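Local coordinates for phosphocarrier protein HPr (PDB 1PCH) that carries phosphate on an active-site histidine as the general, non-sugar-specific component of the phosphoenolpyruvate-dependent sugar phosphotransferase system, at residues Q74-K77 against Q78-D82. Sequence-based numbering, arbitrary orientation.
Sequences QAIK and QTMID
Ala75 and Thr79 are joined twice over, one turn apart on the same helix. Thr79 N gives the regular helical bond to Ala75 O at 2.9 Å, and Thr79 OG1 donates to that same Ala75 O, also at 2.9 Å. The two donors come to the carbonyl from opposite faces of its plane, the hydroxyl standing 39° out of it. With chi1 at -64° the hydroxyl lies beside its own backbone N, and this turns it back toward the preceding turn. The hydroxyl of the buried Thr79 thus finds its acceptor in the helix itself, as serines and threonines within helices commonly do.

The remaining main-chain bonds are the i to i+4 ladder of an alpha-helix: Gln78 N to Gln74 O, Met80 N to Ile76 O, Ile81 N to Lys77 O, and Asp82 N to Gln78 O.

On the exposed side Gln78 NE2 donates to Asp82 OD1 at 2.6 Å. The carboxylate oxygen lies in the amide plane of Gln78, whereas the amide nitrogen stands above the plane of the carboxylate. A bend at chi2 (64°) folds the glutamine chain over toward Asp82.

Apolar contacts follow the same spacing. Ile76 CG2 meets the terminal methyl of Met80, CE, at 3.8 Å, the extended methionine chain crossing the isoleucine at a slant. The aliphatic part of Lys77 runs alongside Ile81, pointing the same way, with Lys77 CG a looser 4.1 Å from Ile81 CD1.

These turns belong to helix 69-82, the C-terminal helix of the open-faced beta-sandwich of HPr. Ile76 and Met80 pack on Phe3 of strand 2-6, Met80 also reaching Ile60 and Ile62 of strand 59-65, while Thr79 rests on Val20 and Leu21 of the adjacent helix 15-25.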
ATOM      1  N   GLN A  74      -5.806  -8.079  -3.651  1.00 17.97           N
ATOM      2  CA  GLN A  74      -4.921  -8.812  -4.551  1.00 15.82           C
ATOM      3  C   GLN A  74      -4.204  -7.885  -5.514  1.00 17.86           C
ATOM      4  O   GLN A  74      -3.008  -8.067  -5.788  1.00 18.42           O
ATOM      5  CB  GLN A  74      -5.663  -9.922  -5.280  1.00 17.80           C
ATOM      6  CG  GLN A  74      -6.314 -10.945  -4.401  1.00 18.85           C
ATOM      7  CD  GLN A  74      -5.390 -11.658  -3.436  1.00 25.43           C
ATOM      8  OE1 GLN A  74      -4.187 -11.724  -3.649  1.00 27.86           O
ATOM      9  NE2 GLN A  74      -5.992 -12.271  -2.418  1.00 37.30           N
ATOM     10  N   ALA A  75      -4.973  -6.903  -6.019  1.00 16.85           N
ATOM     11  CA  ALA A  75      -4.443  -5.942  -6.961  1.00 15.09           C
ATOM     12  C   ALA A  75      -3.287  -5.173  -6.304  1.00 15.54           C
ATOM     13  O   ALA A  75      -2.220  -5.086  -6.883  1.00 17.63           O
ATOM     14  CB  ALA A  75      -5.496  -5.028  -7.497  1.00 13.80           C
ATOM     15  N   ILE A  76      -3.535  -4.715  -5.079  1.00 15.11           N
ATOM     16  CA  ILE A  76      -2.520  -3.982  -4.329  1.00 16.34           C
ATOM     17  C   ILE A  76      -1.310  -4.861  -3.979  1.00 14.33           C
ATOM     18  O   ILE A  76      -0.172  -4.466  -4.138  1.00 16.96           O
ATOM     19  CB  ILE A  76      -3.112  -3.329  -3.092  1.00 17.11           C
ATOM     20  CG1 ILE A  76      -4.156  -2.260  -3.378  1.00 17.49           C
ATOM     21  CG2 ILE A  76      -1.988  -2.781  -2.183  1.00 18.78           C
ATOM     22  CD1 ILE A  76      -3.737  -1.211  -4.361  1.00 22.93           C
ATOM     23  N   LYS A  77      -1.559  -6.085  -3.542  1.00 15.75           N
ATOM     24  CA  LYS A  77      -0.450  -6.988  -3.229  1.00 12.97           C
ATOM     25  C   LYS A  77       0.384  -7.212  -4.466  1.00 15.10           C
ATOM     26  O   LYS A  77       1.612  -7.065  -4.506  1.00 16.42           O
ATOM     27  CB  LYS A  77      -1.027  -8.277  -2.632  1.00 14.24           C
ATOM     28  CG  LYS A  77      -0.027  -9.335  -2.266  1.00 21.22           C
ATOM     29  CD  LYS A  77      -0.748 -10.645  -1.876  1.00 31.11           C
ATOM     30  CE  LYS A  77       0.162 -11.829  -2.244  1.00 39.35           C
ATOM     31  NZ  LYS A  77      -0.472 -13.116  -1.776  1.00 50.14           N
ATOM     32  N   GLN A  78      -0.296  -7.524  -5.581  1.00 17.51           N
ATOM     33  CA  GLN A  78       0.494  -7.761  -6.813  1.00 20.00           C
ATOM     34  C   GLN A  78       1.295  -6.554  -7.215  1.00 16.64           C
ATOM     35  O   GLN A  78       2.432  -6.644  -7.670  1.00 16.71           O
ATOM     36  CB  GLN A  78      -0.441  -8.159  -7.966  1.00 23.99           C
ATOM     37  CG  GLN A  78       0.385  -8.468  -9.239  1.00 32.15           C
ATOM     38  CD  GLN A  78       1.278  -9.680  -8.993  1.00 39.79           C
ATOM     39  OE1 GLN A  78       0.810 -10.661  -8.405  1.00 48.42           O
ATOM     40  NE2 GLN A  78       2.558  -9.549  -9.351  1.00 40.89           N
ATOM     41  N   THR A  79       0.665  -5.376  -7.082  1.00 14.76           N
ATOM     42  CA  THR A  79       1.340  -4.139  -7.400  1.00 16.50           C
ATOM     43  C   THR A  79       2.614  -3.954  -6.575  1.00 14.83           C
ATOM     44  O   THR A  79       3.640  -3.526  -7.111  1.00 19.05           O
ATOM     45  CB  THR A  79       0.435  -2.903  -7.244  1.00 19.21           C
ATOM     46  OG1 THR A  79      -0.629  -3.055  -8.216  1.00 19.94           O
ATOM     47  CG2 THR A  79       1.203  -1.638  -7.682  1.00 19.67           C
ATOM     48  N   MET A  80       2.529  -4.274  -5.289  1.00 15.35           N
ATOM     49  CA  MET A  80       3.712  -4.131  -4.437  1.00 15.63           C
ATOM     50  C   MET A  80       4.833  -5.076  -4.856  1.00 17.99           C
ATOM     51  O   MET A  80       5.995  -4.734  -4.796  1.00 20.06           O
ATOM     52  CB  MET A  80       3.359  -4.394  -2.968  1.00 13.49           C
ATOM     53  CG  MET A  80       2.474  -3.239  -2.475  1.00 16.03           C
ATOM     54  SD  MET A  80       2.096  -3.434  -0.724  1.00 24.74           S
ATOM     55  CE  MET A  80       1.300  -1.828  -0.438  1.00 38.67           C
ATOM     56  N   ILE A  81       4.404  -6.267  -5.264  1.00 18.19           N
ATOM     57  CA  ILE A  81       5.371  -7.262  -5.693  1.00 23.43           C
ATOM     58  C   ILE A  81       6.015  -6.791  -6.990  1.00 25.15           C
ATOM     59  O   ILE A  81       7.224  -6.815  -7.165  1.00 24.82           O
ATOM     60  CB  ILE A  81       4.690  -8.622  -5.903  1.00 24.28           C
ATOM     61  CG1 ILE A  81       4.406  -9.318  -4.579  1.00 24.71           C
ATOM     62  CG2 ILE A  81       5.535  -9.502  -6.830  1.00 30.91           C
ATOM     63  CD1 ILE A  81       3.269 -10.258  -4.529  1.00 27.28           C
ATOM     64  N   ASP A  82       5.123  -6.356  -7.886  1.00 25.14           N
ATOM     65  CA  ASP A  82       5.596  -5.906  -9.191  1.00 25.62           C
ATOM     66  C   ASP A  82       6.541  -4.726  -9.057  1.00 26.64           C
ATOM     67  O   ASP A  82       7.398  -4.493  -9.887  1.00 34.42           O
ATOM     68  CB  ASP A  82       4.407  -5.487 -10.062  1.00 29.91           C
ATOM     69  CG  ASP A  82       3.664  -6.651 -10.675  1.00 32.09           C
ATOM     70  OD1 ASP A  82       4.056  -7.807 -10.465  1.00 28.84           O
ATOM     71  OD2 ASP A  82       2.561  -6.387 -11.243  1.00 39.19           O
TER